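Putative glucoamylase from Bacteroides uniformis probably hydrolyses glycosidic bonds of glucose-containing saccharides, as its glucoamylase-like family and six-hairpin clan suggest. Local coordinates of one contact, PDB 4GL3 (chain A, 2.01 Å), residues G322-T327 and D363-T368, beside the matching contact of the related putative glucoamylase from Bacteroides caccae, PDB 4QT9 (chain B, 2.05 Å), residues G337-T342 and D377-T382. Structure 2 is superposed on structure 1 by the backbone atoms of these residues (RMSD 0.19 Å); each is numbered along its deposited sequence.

Structure 1 (4GL3); sequences GVITPT and DAFNLT.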
loop_
_atom_site.group_PDB
_atom_site.type_symbol
_atom_site.label_atom_id
_atom_site.label_comp_id
_atom_site.label_asym_id
_atom_site.label_seq_id
_atom_site.Cartn_x
_atom_site.Cartn_y
_atom_site.Cartn_z
ATOM N N GLY A 322 -21.559 -6.120 4.894
ATOM C CA GLY A 322 -22.215 -4.904 5.449
ATOM C C GLY A 322 -21.250 -3.838 5.969
ATOM O O GLY A 322 -21.694 -2.846 6.541
ATOM N N VAL A 323 -19.948 -4.058 5.760
ATOM C CA VAL A 323 -18.854 -3.241 6.292
ATOM C C VAL A 323 -18.328 -2.338 5.159
ATOM O O VAL A 323 -17.922 -2.818 4.105
ATOM C CB VAL A 323 -17.710 -4.137 6.848
ATOM C CG1 VAL A 323 -16.505 -3.308 7.333
ATOM C CG2 VAL A 323 -18.246 -5.070 7.957
ATOM N N ILE A 324 -18.423 -1.029 5.370
ATOM C CA ILE A 324 -17.788 -0.018 4.518
ATOM C C ILE A 324 -16.479 0.403 5.207
ATOM O O ILE A 324 -16.413 0.573 6.436
ATOM C CB ILE A 324 -18.751 1.189 4.275
ATOM C CG1 ILE A 324 -19.988 0.743 3.479
ATOM C CG2 ILE A 324 -18.033 2.360 3.561
ATOM C CD1 ILE A 324 -19.821 0.455 1.990
ATOM N N THR A 325 -15.422 0.525 4.420
ATOM C CA THR A 325 -14.112 0.735 4.931
ATOM C C THR A 325 -13.531 2.029 4.268
ATOM O O THR A 325 -13.274 2.050 3.044
ATOM C CB THR A 325 -13.212 -0.463 4.562
ATOM O OG1 THR A 325 -13.726 -1.687 5.117
ATOM C CG2 THR A 325 -11.803 -0.193 4.986
ATOM N N PRO A 326 -13.331 3.110 5.068
ATOM C CA PRO A 326 -12.969 4.404 4.490
ATOM C C PRO A 326 -11.752 4.422 3.585
ATOM O O PRO A 326 -11.762 5.180 2.611
ATOM C CB PRO A 326 -12.742 5.282 5.729
ATOM C CG PRO A 326 -13.785 4.780 6.681
ATOM C CD PRO A 326 -13.725 3.268 6.486
ATOM N N THR A 327 -10.727 3.606 3.868
ATOM C CA THR A 327 -9.563 3.601 3.011
ATOM C C THR A 327 -9.863 3.219 1.563
ATOM O O THR A 327 -9.118 3.638 0.695
ATOM C CB THR A 327 -8.406 2.756 3.564
ATOM O OG1 THR A 327 -7.204 3.072 2.841
ATOM C CG2 THR A 327 -8.696 1.240 3.448
ATOM N N ASP A 363 -11.182 2.426 11.266
ATOM C CA ASP A 363 -10.897 1.494 10.186
ATOM C C ASP A 363 -12.059 1.139 9.279
ATOM O O ASP A 363 -11.848 0.909 8.086
ATOM C CB ASP A 363 -10.355 0.202 10.745
ATOM C CG ASP A 363 -9.655 -0.620 9.689
ATOM O OD1 ASP A 363 -8.774 -0.061 8.964
ATOM O OD2 ASP A 363 -9.944 -1.832 9.622
ATOM N N ALA A 364 -13.252 1.044 9.855
ATOM C CA ALA A 364 -14.420 0.520 9.162
ATOM C C ALA A 364 -15.660 0.742 10.006
ATOM O O ALA A 364 -15.585 1.033 11.221
ATOM C CB ALA A 364 -14.257 -0.983 8.840
ATOM N N PHE A 365 -16.799 0.581 9.363
ATOM C CA PHE A 365 -18.091 0.687 10.028
ATOM C C PHE A 365 -19.146 -0.134 9.304
ATOM O O PHE A 365 -19.011 -0.477 8.117
ATOM C CB PHE A 365 -18.582 2.160 10.184
ATOM C CG PHE A 365 -18.833 2.864 8.868
ATOM C CD1 PHE A 365 -17.784 3.466 8.165
ATOM C CD2 PHE A 365 -20.112 2.908 8.317
ATOM C CE1 PHE A 365 -18.022 4.109 6.957
ATOM C CE2 PHE A 365 -20.333 3.514 7.105
ATOM C CZ PHE A 365 -19.291 4.105 6.412
ATOM N N ASN A 366 -20.192 -0.453 10.051
ATOM C CA ASN A 366 -21.346 -1.207 9.556
ATOM C C ASN A 366 -22.606 -0.539 10.071
ATOM O O ASN A 366 -22.997 -0.742 11.229
ATOM C CB ASN A 366 -21.278 -2.657 10.030
ATOM C CG ASN A 366 -22.430 -3.515 9.508
ATOM O OD1 ASN A 366 -23.569 -3.044 9.336
ATOM N ND2 ASN A 366 -22.136 -4.790 9.251
ATOM N N LEU A 367 -23.249 0.281 9.243
ATOM C CA LEU A 367 -24.444 1.004 9.691
ATOM C C LEU A 367 -25.628 0.064 9.972
ATOM O O LEU A 367 -26.465 0.381 10.819
ATOM C CB LEU A 367 -24.839 2.092 8.680
ATOM C CG LEU A 367 -23.858 3.252 8.518
ATOM C CD1 LEU A 367 -24.456 4.318 7.608
ATOM C CD2 LEU A 367 -23.478 3.840 9.870
ATOM N N THR A 368 -25.692 -1.090 9.291
ATOM C CA THR A 368 -26.771 -2.060 9.530
ATOM C C THR A 368 -26.678 -2.605 10.952
ATOM O O THR A 368 -27.698 -2.749 11.588
ATOM C CB THR A 368 -26.774 -3.263 8.534
ATOM O OG1 THR A 368 -26.670 -2.787 7.182
ATOM C CG2 THR A 368 -28.068 -4.104 8.682
HETATM O O HOH W 1 -22.094 0.203 6.593
HETATM O O HOH W 2 -24.325 -1.708 6.686
HETATM O O HOH W 3 -10.172 2.496 6.471
#
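Ile324 and Phe365 form a single antiparallel hydrogen-bonded pair, with Ile324 N to Phe365 O at 2.9 Å and Phe365 N to Ile324 O at 3.0 Å. The pair joins the chain leading into helix 326-331 to the short strand 365-366, in a buried part of the six-hairpin glucoamylase domain. The two side chains lie side by side: Ile324 CB sits over one face of the Phe365 ring in a CH-pi contact, Ile324 CG2 lies 3.6 Å from Phe365 CZ, and Pro326 CG stands at the ring edge. Beyond the pair, Val323 CG1 packs on Ala364 CB at 3.6 Å. Thr325 has OG1 anti to the carbonyl carbon (chi1 -60°), bonded to Ser306 OG, while Thr325 CG2 lies 3.3 Å and Thr325 CB 4.0 Å from Asp363 O. Asn366 CB lies 3.5 Å and Asn366 CG 3.1 Å from Gly322 O; ND2 bonds Asp309 and OD1 the Glu369 backbone N. The Leu367 side chain touches the Phe365 ring. Water 1 links Gly322 O to Leu367 N, water 2 joins Gly322 O to Thr368 N, and water 3 bridges Asp363 O and Thr327 N.

Comparison
The compared CA atoms coincide within the error, and the side chains of Val323(A), Ile324(A) and Phe365(A) keep their places in Val338(B), Ile339(B) and Phe379(B); the paired backbone hydrogen bonds of Ile324(A) with Phe365(A) recur between Ile339(B) and Phe379(B). From Thr325(A) to Ser340(B) the methyl CG2 goes, and with it the branch lying 3.3 Å from Asp363(A) O. The hydroxyl stays: OG1 of Thr325(A) and OG of Ser340(B) are 0.4 Å apart, and Thr325(A) CB and Ser340(B) CB touch the O of Asp363(A) and of Asp377(B). From Asn366(A) to Ser380(B) a planar amide gives way to a single hydroxyl. OG of Ser380(B) falls 0.6 Å from CG of Asn366(A) after superposition, and ND2, the donor to Asp309(A), has no counterpart. Asn366(A) CB to Gly322(A) O and Ser380(B) CB to Gly337(B) O are both 3.5 Å. Water 2 and water 4 stand at the same place. Water 1, between Gly322(A) and Leu367(A), is modelled in structure 1 alone. At Leu367(A) against Glu381(B), which do not reach the other segment, CD1 of Leu367(A) and CD of Glu381(B) are 0.4 Å apart; CD2 goes and OE2 comes, so a carboxylate probably adds negative charge there.

Structure 2 (4QT9); sequences GVISPT and DAFSET.
Between Ile339 and Phe379 runs a single antiparallel hydrogen-bonded pair, in which Ile339 N meets Phe379 O at 3.0 Å and Phe379 N meets Ile339 O at 3.0 Å. Their side chains lie side by side, with Ile339 CB over one face of the Phe379 ring in a CH-pi contact; Ile339 CG2 lies 3.8 Å from Phe379 CZ, and Pro341 CG stands at the ring edge. Next along, Val338 CG1 packs on Ala378 CB at 3.5 Å. Ser340 turns its OG anti to the carbonyl carbon (chi1 -48°), where it bonds Ser319 OG, and Ser340 CB lies 3.5 Å from Asp377 O. Ser380 brings its CB to 3.5 Å from Gly337 O, while its OG, anti to the backbone N (chi1 167°), bonds the backbone N of Asp383. The Glu381 side chain touches the Phe379 ring. Water 4 joins Gly337 O to Thr382 N, and water 5 bridges Asp377 O and Thr342 N.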
loop_
_atom_site.group_PDB
_atom_site.type_symbol
_atom_site.label_atom_id
_atom_site.label_comp_id
_atom_site.label_asym_id
_atom_site.label_seq_id
_atom_site.Cartn_x
_atom_site.Cartn_y
_atom_site.Cartn_z
ATOM N N GLY B 337 -21.457 -6.062 4.937
ATOM C CA GLY B 337 -22.155 -4.844 5.353
ATOM C C GLY B 337 -21.228 -3.821 5.948
ATOM O O GLY B 337 -21.661 -2.861 6.591
ATOM N N VAL B 338 -19.942 -4.007 5.709
ATOM C CA VAL B 338 -18.898 -3.171 6.285
ATOM C C VAL B 338 -18.256 -2.291 5.216
ATOM O O VAL B 338 -17.763 -2.799 4.204
ATOM C CB VAL B 338 -17.846 -4.049 7.011
ATOM C CG1 VAL B 338 -16.659 -3.230 7.456
ATOM C CG2 VAL B 338 -18.470 -4.806 8.189
ATOM N N ILE B 339 -18.251 -0.964 5.469
ATOM C CA ILE B 339 -17.606 0.029 4.605
ATOM C C ILE B 339 -16.296 0.360 5.284
ATOM O O ILE B 339 -16.283 0.480 6.499
ATOM C CB ILE B 339 -18.503 1.302 4.359
ATOM C CG1 ILE B 339 -19.815 0.977 3.570
ATOM C CG2 ILE B 339 -17.724 2.469 3.707
ATOM C CD1 ILE B 339 -19.668 0.375 2.075
ATOM N N SER B 340 -15.200 0.440 4.520
ATOM C CA SER B 340 -13.878 0.807 4.999
ATOM C C SER B 340 -13.476 2.093 4.287
ATOM O O SER B 340 -13.293 2.055 3.074
ATOM C CB SER B 340 -12.873 -0.314 4.746
ATOM O OG SER B 340 -13.397 -1.563 5.167
ATOM N N PRO B 341 -13.408 3.254 5.009
ATOM C CA PRO B 341 -13.066 4.539 4.350
ATOM C C PRO B 341 -11.799 4.520 3.482
ATOM O O PRO B 341 -11.769 5.201 2.463
ATOM C CB PRO B 341 -12.905 5.501 5.534
ATOM C CG PRO B 341 -13.814 4.953 6.582
ATOM C CD PRO B 341 -13.672 3.454 6.454
ATOM N N THR B 342 -10.802 3.682 3.814
ATOM C CA THR B 342 -9.582 3.595 3.008
ATOM C C THR B 342 -9.859 3.194 1.560
ATOM O O THR B 342 -9.157 3.665 0.667
ATOM C CB THR B 342 -8.551 2.659 3.650
ATOM O OG1 THR B 342 -7.266 2.945 3.102
ATOM C CG2 THR B 342 -8.900 1.155 3.505
ATOM N N ASP B 377 -11.270 2.659 10.981
ATOM C CA ASP B 377 -10.987 1.569 10.027
ATOM C C ASP B 377 -12.190 1.066 9.188
ATOM O O ASP B 377 -12.085 0.884 7.966
ATOM C CB ASP B 377 -10.419 0.371 10.771
ATOM C CG ASP B 377 -9.709 -0.533 9.825
ATOM O OD1 ASP B 377 -8.868 -0.028 9.062
ATOM O OD2 ASP B 377 -10.032 -1.744 9.803
ATOM N N ALA B 378 -13.272 0.734 9.869
ATOM C CA ALA B 378 -14.429 0.177 9.212
ATOM C C ALA B 378 -15.641 0.456 10.046
ATOM O O ALA B 378 -15.482 0.864 11.191
ATOM C CB ALA B 378 -14.239 -1.316 9.024
ATOM N N PHE B 379 -16.843 0.291 9.471
ATOM C CA PHE B 379 -18.100 0.499 10.198
ATOM C C PHE B 379 -19.233 -0.200 9.470
ATOM O O PHE B 379 -19.185 -0.380 8.254
ATOM C CB PHE B 379 -18.415 2.007 10.413
ATOM C CG PHE B 379 -18.731 2.775 9.146
ATOM C CD1 PHE B 379 -20.033 2.845 8.662
ATOM C CD2 PHE B 379 -17.721 3.402 8.424
ATOM C CE1 PHE B 379 -20.318 3.519 7.475
ATOM C CE2 PHE B 379 -18.011 4.093 7.250
ATOM C CZ PHE B 379 -19.306 4.143 6.781
ATOM N N SER B 380 -20.260 -0.587 10.217
ATOM C CA SER B 380 -21.446 -1.193 9.647
ATOM C C SER B 380 -22.680 -0.400 10.097
ATOM O O SER B 380 -23.044 -0.473 11.276
ATOM C CB SER B 380 -21.552 -2.661 10.046
ATOM O OG SER B 380 -22.850 -3.150 9.730
ATOM N N GLU B 381 -23.315 0.373 9.176
ATOM C CA GLU B 381 -24.553 1.116 9.517
ATOM C C GLU B 381 -25.700 0.139 9.897
ATOM O O GLU B 381 -26.535 0.465 10.746
ATOM C CB GLU B 381 -24.997 2.050 8.368
ATOM C CG GLU B 381 -24.063 3.235 8.157
ATOM C CD GLU B 381 -24.551 4.304 7.196
ATOM O OE1 GLU B 381 -25.598 4.925 7.478
ATOM O OE2 GLU B 381 -23.846 4.572 6.197
ATOM N N THR B 382 -25.718 -1.062 9.273
ATOM C CA THR B 382 -26.714 -2.119 9.514
ATOM C C THR B 382 -26.612 -2.661 10.945
ATOM O O THR B 382 -27.636 -2.781 11.610
ATOM C CB THR B 382 -26.530 -3.262 8.490
ATOM O OG1 THR B 382 -26.684 -2.746 7.168
ATOM C CG2 THR B 382 -27.498 -4.400 8.703
HETATM O O HOH W 4 -24.139 -1.938 6.756
HETATM O O HOH W 5 -10.368 2.432 6.278
#